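Local coordinates for parvulin 42 (Trypanosoma brucei brucei, PDB 6GMP), which probably catalyses the cis-trans isomerisation of peptide bonds preceding proline through the parvulin-type domain that forms this chain, at residues Arg6-Arg20 against Glu110-Glu122. Sequence-based numbering, arbitrary orientation.
Sequences RHFYHVLVKHKDVRR and ETELGVHLIYRVE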
loop_
_atom_site.group_PDB
_atom_site.type_symbol
_atom_site.label_atom_id
_atom_site.label_comp_id
_atom_site.label_asym_id
_atom_site.label_seq_id
_atom_site.Cartn_x
_atom_site.Cartn_y
_atom_site.Cartn_z
ATOM N N ARG A 6 -7.888 6.653 -12.665
ATOM C CA ARG A 6 -6.633 7.185 -12.145
ATOM C C ARG A 6 -5.665 6.046 -11.886
ATOM O O ARG A 6 -6.066 4.920 -11.590
ATOM C CB ARG A 6 -6.861 8.004 -10.874
ATOM C CG ARG A 6 -7.497 9.348 -11.143
ATOM C CD ARG A 6 -7.823 10.106 -9.868
ATOM N NE ARG A 6 -8.671 11.257 -10.162
ATOM C CZ ARG A 6 -9.295 11.989 -9.248
ATOM N NH1 ARG A 6 -9.181 11.705 -7.961
ATOM N NH2 ARG A 6 -10.045 13.011 -9.629
ATOM N N HIS A 7 -4.383 6.360 -12.016
ATOM C CA HIS A 7 -3.317 5.380 -11.908
ATOM C C HIS A 7 -2.749 5.378 -10.495
ATOM O O HIS A 7 -2.239 6.403 -10.023
ATOM C CB HIS A 7 -2.225 5.735 -12.914
ATOM C CG HIS A 7 -1.154 4.701 -13.043
ATOM N ND1 HIS A 7 -0.055 4.871 -13.860
ATOM C CD2 HIS A 7 -1.019 3.482 -12.476
ATOM C CE1 HIS A 7 0.719 3.804 -13.777
ATOM N NE2 HIS A 7 0.152 2.942 -12.951
ATOM N N PHE A 8 -2.843 4.230 -9.824
ATOM C CA PHE A 8 -2.344 4.083 -8.467
ATOM C C PHE A 8 -1.281 3.007 -8.347
ATOM O O PHE A 8 -1.250 2.057 -9.137
ATOM C CB PHE A 8 -3.486 3.744 -7.507
ATOM C CG PHE A 8 -4.564 4.780 -7.459
ATOM C CD1 PHE A 8 -4.402 5.953 -6.738
ATOM C CD2 PHE A 8 -5.756 4.562 -8.126
ATOM C CE1 PHE A 8 -5.419 6.894 -6.688
ATOM C CE2 PHE A 8 -6.774 5.497 -8.088
ATOM C CZ PHE A 8 -6.605 6.669 -7.369
ATOM N N TYR A 9 -0.421 3.188 -7.347
ATOM C CA TYR A 9 0.423 2.129 -6.806
ATOM C C TYR A 9 0.047 1.970 -5.338
ATOM O O TYR A 9 -0.547 2.870 -4.749
ATOM C CB TYR A 9 1.906 2.507 -6.854
ATOM C CG TYR A 9 2.601 2.339 -8.179
ATOM C CD1 TYR A 9 2.155 2.993 -9.318
ATOM C CD2 TYR A 9 3.732 1.529 -8.285
ATOM C CE1 TYR A 9 2.809 2.841 -10.524
ATOM C CE2 TYR A 9 4.387 1.371 -9.486
ATOM C CZ TYR A 9 3.922 2.026 -10.602
ATOM O OH TYR A 9 4.583 1.862 -11.796
ATOM N N HIS A 10 0.401 0.843 -4.730
ATOM C CA HIS A 10 0.254 0.750 -3.277
ATOM C C HIS A 10 1.339 -0.089 -2.618
ATOM O O HIS A 10 2.035 -0.869 -3.273
ATOM C CB HIS A 10 -1.163 0.306 -2.850
ATOM C CG HIS A 10 -1.422 -1.168 -2.933
ATOM N ND1 HIS A 10 -2.423 -1.775 -2.210
ATOM C CD2 HIS A 10 -0.834 -2.152 -3.655
ATOM C CE1 HIS A 10 -2.440 -3.068 -2.472
ATOM N NE2 HIS A 10 -1.488 -3.325 -3.347
ATOM N N VAL A 11 1.499 0.154 -1.323
ATOM C CA VAL A 11 2.212 -0.724 -0.414
ATOM C C VAL A 11 1.154 -1.389 0.447
ATOM O O VAL A 11 0.250 -0.710 0.954
ATOM C CB VAL A 11 3.122 0.075 0.540
ATOM C CG1 VAL A 11 3.720 -0.830 1.621
ATOM C CG2 VAL A 11 4.228 0.759 -0.214
ATOM N N LEU A 12 1.276 -2.701 0.636
ATOM C CA LEU A 12 0.361 -3.451 1.499
ATOM C C LEU A 12 1.128 -4.103 2.642
ATOM O O LEU A 12 2.073 -4.847 2.414
ATOM C CB LEU A 12 -0.383 -4.531 0.709
ATOM C CG LEU A 12 -1.426 -5.318 1.499
ATOM C CD1 LEU A 12 -2.601 -4.458 1.918
ATOM C CD2 LEU A 12 -1.932 -6.499 0.684
ATOM N N VAL A 13 0.696 -3.806 3.860
ATOM C CA VAL A 13 1.225 -4.426 5.062
ATOM C C VAL A 13 0.113 -5.305 5.618
ATOM O O VAL A 13 -0.938 -4.815 6.017
ATOM C CB VAL A 13 1.659 -3.357 6.089
ATOM C CG1 VAL A 13 2.169 -4.003 7.363
ATOM C CG2 VAL A 13 2.737 -2.462 5.487
ATOM N N LYS A 14 0.341 -6.608 5.637
ATOM C CA LYS A 14 -0.671 -7.558 6.067
ATOM C C LYS A 14 -0.623 -7.732 7.569
ATOM O O LYS A 14 0.288 -7.255 8.252
ATOM C CB LYS A 14 -0.464 -8.893 5.348
ATOM C CG LYS A 14 -0.737 -8.811 3.869
ATOM C CD LYS A 14 -0.662 -10.170 3.200
ATOM C CE LYS A 14 -0.948 -10.053 1.722
ATOM N NZ LYS A 14 -1.309 -11.373 1.132
ATOM N N HIS A 15 -1.600 -8.445 8.105
ATOM C CA HIS A 15 -1.567 -8.865 9.492
ATOM C C HIS A 15 -2.239 -10.234 9.591
ATOM O O HIS A 15 -2.832 -10.709 8.601
ATOM C CB HIS A 15 -2.226 -7.841 10.417
ATOM C CG HIS A 15 -3.628 -7.487 10.036
ATOM N ND1 HIS A 15 -4.692 -8.328 10.266
ATOM C CD2 HIS A 15 -4.137 -6.374 9.461
ATOM C CE1 HIS A 15 -5.804 -7.744 9.853
ATOM N NE2 HIS A 15 -5.493 -6.563 9.353
ATOM N N LYS A 16 -2.159 -10.849 10.769
ATOM C CA LYS A 16 -2.589 -12.230 10.949
ATOM C C LYS A 16 -4.067 -12.465 10.669
ATOM O O LYS A 16 -4.475 -13.594 10.405
ATOM C CB LYS A 16 -2.286 -12.683 12.378
ATOM C CG LYS A 16 -3.163 -12.022 13.432
ATOM C CD LYS A 16 -2.745 -12.377 14.855
ATOM C CE LYS A 16 -3.806 -11.974 15.891
ATOM N NZ LYS A 16 -5.130 -12.670 15.721
ATOM N N ASP A 17 -4.872 -11.416 10.747
ATOM C CA ASP A 17 -6.319 -11.557 10.615
ATOM C C ASP A 17 -6.853 -11.349 9.195
ATOM O O ASP A 17 -8.063 -11.443 8.988
ATOM C CB ASP A 17 -7.044 -10.622 11.586
ATOM C CG ASP A 17 -6.878 -11.041 13.036
ATOM O OD1 ASP A 17 -6.573 -12.223 13.290
ATOM O OD2 ASP A 17 -7.075 -10.181 13.918
ATOM N N VAL A 18 -5.986 -11.100 8.216
ATOM C CA VAL A 18 -6.462 -10.991 6.833
ATOM C C VAL A 18 -6.762 -12.400 6.296
ATOM O O VAL A 18 -6.338 -13.399 6.874
ATOM C CB VAL A 18 -5.481 -10.228 5.907
ATOM C CG1 VAL A 18 -5.110 -8.865 6.492
ATOM C CG2 VAL A 18 -4.238 -11.055 5.615
ATOM N N ARG A 19 -7.502 -12.480 5.204
ATOM C CA ARG A 19 -7.927 -13.784 4.700
ATOM C C ARG A 19 -6.757 -14.641 4.200
ATOM O O ARG A 19 -6.772 -15.867 4.354
ATOM C CB ARG A 19 -9.006 -13.627 3.620
ATOM C CG ARG A 19 -8.729 -12.543 2.586
ATOM C CD ARG A 19 -9.917 -12.348 1.670
ATOM N NE ARG A 19 -10.918 -11.450 2.242
ATOM C CZ ARG A 19 -12.234 -11.617 2.141
ATOM N NH1 ARG A 19 -12.739 -12.663 1.502
ATOM N NH2 ARG A 19 -13.050 -10.732 2.693
ATOM N N ARG A 20 -5.750 -13.998 3.610
ATOM C CA ARG A 20 -4.536 -14.685 3.169
ATOM C C ARG A 20 -3.315 -14.063 3.829
ATOM O O ARG A 20 -2.623 -13.231 3.226
ATOM C CB ARG A 20 -4.376 -14.590 1.660
ATOM C CG ARG A 20 -5.411 -15.360 0.866
ATOM C CD ARG A 20 -5.382 -14.925 -0.588
ATOM N NE ARG A 20 -5.560 -13.477 -0.670
ATOM C CZ ARG A 20 -6.733 -12.861 -0.553
ATOM N NH1 ARG A 20 -7.847 -13.569 -0.378
ATOM N NH2 ARG A 20 -6.792 -11.539 -0.617
ATOM N N GLU A 110 -7.041 1.015 5.810
ATOM C CA GLU A 110 -7.220 -0.394 6.056
ATOM C C GLU A 110 -8.353 -0.972 5.222
ATOM O O GLU A 110 -9.396 -0.335 5.021
ATOM C CB GLU A 110 -7.507 -0.595 7.533
ATOM C CG GLU A 110 -7.545 -2.026 7.944
ATOM C CD GLU A 110 -7.873 -2.169 9.404
ATOM O OE1 GLU A 110 -8.184 -1.137 10.040
ATOM O OE2 GLU A 110 -7.826 -3.308 9.901
ATOM N N THR A 111 -8.136 -2.187 4.737
ATOM C CA THR A 111 -9.191 -2.975 4.124
ATOM C C THR A 111 -9.043 -4.419 4.589
ATOM O O THR A 111 -8.201 -4.714 5.437
ATOM C CB THR A 111 -9.105 -2.953 2.602
ATOM O OG1 THR A 111 -7.971 -3.715 2.181
ATOM C CG2 THR A 111 -8.989 -1.525 2.087
ATOM N N GLU A 112 -9.839 -5.316 4.018
ATOM C CA GLU A 112 -9.753 -6.731 4.347
ATOM C C GLU A 112 -8.385 -7.309 4.002
ATOM O O GLU A 112 -7.993 -8.345 4.550
ATOM C CB GLU A 112 -10.831 -7.510 3.593
ATOM C CG GLU A 112 -12.236 -7.293 4.122
ATOM C CD GLU A 112 -12.463 -7.979 5.455
ATOM O OE1 GLU A 112 -12.855 -9.166 5.447
ATOM O OE2 GLU A 112 -12.250 -7.339 6.508
ATOM N N LEU A 113 -7.687 -6.656 3.079
ATOM C CA LEU A 113 -6.397 -7.136 2.590
ATOM C C LEU A 113 -5.248 -6.833 3.537
ATOM O O LEU A 113 -4.211 -7.494 3.480
ATOM C CB LEU A 113 -6.080 -6.516 1.232
ATOM C CG LEU A 113 -7.063 -6.831 0.107
ATOM C CD1 LEU A 113 -6.668 -6.043 -1.123
ATOM C CD2 LEU A 113 -7.098 -8.314 -0.179
ATOM N N GLY A 114 -5.425 -5.817 4.375
ATOM C CA GLY A 114 -4.358 -5.321 5.229
ATOM C C GLY A 114 -4.362 -3.807 5.288
ATOM O O GLY A 114 -5.395 -3.166 5.072
ATOM N N VAL A 115 -3.202 -3.241 5.586
ATOM C CA VAL A 115 -3.062 -1.806 5.709
ATOM C C VAL A 115 -2.294 -1.280 4.501
ATOM O O VAL A 115 -1.180 -1.731 4.221
ATOM C CB VAL A 115 -2.340 -1.440 7.023
ATOM C CG1 VAL A 115 -2.258 0.070 7.188
ATOM C CG2 VAL A 115 -3.060 -2.077 8.212
ATOM N N HIS A 116 -2.907 -0.344 3.782
ATOM C CA HIS A 116 -2.342 0.196 2.546
ATOM C C HIS A 116 -1.749 1.587 2.707
ATOM O O HIS A 116 -2.262 2.398 3.472
ATOM C CB HIS A 116 -3.423 0.341 1.470
ATOM C CG HIS A 116 -4.260 -0.876 1.242
ATOM N ND1 HIS A 116 -4.233 -1.578 0.060
ATOM C CD2 HIS A 116 -5.213 -1.463 2.004
ATOM C CE1 HIS A 116 -5.102 -2.571 0.117
ATOM N NE2 HIS A 116 -5.719 -2.518 1.283
ATOM N N LEU A 117 -0.703 1.862 1.933
ATOM C CA LEU A 117 -0.341 3.233 1.591
ATOM C C LEU A 117 -0.616 3.323 0.110
ATOM O O LEU A 117 -0.120 2.499 -0.648
ATOM C CB LEU A 117 1.144 3.500 1.842
ATOM C CG LEU A 117 1.639 3.341 3.283
ATOM C CD1 LEU A 117 3.141 3.630 3.361
ATOM C CD2 LEU A 117 0.905 4.209 4.262
ATOM N N ILE A 118 -1.411 4.308 -0.295
ATOM C CA ILE A 118 -1.807 4.464 -1.690
ATOM C C ILE A 118 -1.122 5.678 -2.291
ATOM O O ILE A 118 -1.085 6.735 -1.679
ATOM C CB ILE A 118 -3.344 4.602 -1.833
ATOM C CG1 ILE A 118 -4.026 3.401 -1.185
ATOM C CG2 ILE A 118 -3.731 4.688 -3.296
ATOM C CD1 ILE A 118 -5.502 3.533 -1.050
ATOM N N TYR A 119 -0.587 5.504 -3.497
ATOM C CA TYR A 119 0.117 6.553 -4.212
ATOM C C TYR A 119 -0.580 6.832 -5.539
ATOM O O TYR A 119 -0.858 5.914 -6.310
ATOM C CB TYR A 119 1.561 6.115 -4.465
ATOM C CG TYR A 119 2.378 7.049 -5.321
ATOM C CD1 TYR A 119 2.711 8.326 -4.886
ATOM C CD2 TYR A 119 2.866 6.637 -6.555
ATOM C CE1 TYR A 119 3.477 9.166 -5.659
ATOM C CE2 TYR A 119 3.635 7.469 -7.336
ATOM C CZ TYR A 119 3.945 8.737 -6.884
ATOM O OH TYR A 119 4.713 9.566 -7.663
ATOM N N ARG A 120 -0.855 8.099 -5.804
ATOM C CA ARG A 120 -1.392 8.492 -7.100
ATOM C C ARG A 120 -0.253 8.922 -8.022
ATOM O O ARG A 120 0.456 9.906 -7.749
ATOM C CB ARG A 120 -2.401 9.628 -6.957
ATOM C CG ARG A 120 -3.009 10.018 -8.283
ATOM C CD ARG A 120 -4.050 11.088 -8.129
ATOM N NE ARG A 120 -4.446 11.606 -9.429
ATOM C CZ ARG A 120 -5.270 12.629 -9.610
ATOM N NH1 ARG A 120 -5.804 13.258 -8.568
ATOM N NH2 ARG A 120 -5.558 13.014 -10.839
ATOM N N VAL A 121 -0.079 8.191 -9.118
ATOM C CA VAL A 121 1.002 8.450 -10.058
ATOM C C VAL A 121 0.811 9.819 -10.688
ATOM O O VAL A 121 1.737 10.627 -10.742
ATOM C CB VAL A 121 1.059 7.374 -11.157
ATOM C CG1 VAL A 121 2.194 7.649 -12.124
ATOM C CG2 VAL A 121 1.236 6.005 -10.532
ATOM N N GLU A 122 -0.398 10.076 -11.164
ATOM C CA GLU A 122 -0.734 11.385 -11.703
ATOM C C GLU A 122 -2.240 11.498 -11.893
ATOM O O GLU A 122 -2.987 10.590 -11.513
ATOM C CB GLU A 122 0.010 11.640 -13.020
ATOM C CG GLU A 122 -0.233 10.586 -14.100
ATOM C CD GLU A 122 0.972 10.360 -15.004
ATOM O OE1 GLU A 122 2.120 10.639 -14.583
ATOM O OE2 GLU A 122 0.768 9.893 -16.146
ATOM O OXT GLU A 122 -2.736 12.501 -12.415
HETATM O O HOH W 1 -3.869 8.827 -13.338
HETATM O O HOH W 2 0.018 6.841 -15.697
#
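His10 and His116 meet edge against edge on one face of the antiparallel sheet of a parvulin-type PPIase domain, above strands 6-13 and 114-120, a worked example of the paired histidines found in this fold. Their ND1 atoms are hydrogen-bonded at 2.9 Å, with either ring the possible donor; chi1 of His10 (80°) places its ring between the backbone N and carbonyl carbon, with its edge toward His116. Thr111 OG1 grips the far nitrogen, His116 NE2, at 2.7 Å, so both nitrogens of this ring are held and its rotation is fixed. Leu12 CD1 closes over one face, 3.6 Å from the His116 ring centroid, while Phe93 meets the ring edge-to-face. Paired backbone bonds at Tyr9-Tyr119, Val11-Leu117 and Val13-Val115 carry the tight middle, and Val13 and Val115 pack on helix 37-49. Close packing ends with Val121 CG2, over the His7 ring and 3.4 Å from Tyr9 CD1.

The margins are looser. At the turn Thr111-Gly114, exposed Arg19 and Glu112 form a salt bridge whose NH2-OE1 hydrogen bond is weak (3.2 Å, 133°). A water links His7 N to poorly ordered Glu122, whose carboxylate may offset the like charges of Arg6 and Arg120: their guanidiniums stack, planes 3° apart, with Arg6 CD 3.6 Å from Arg120 CZ.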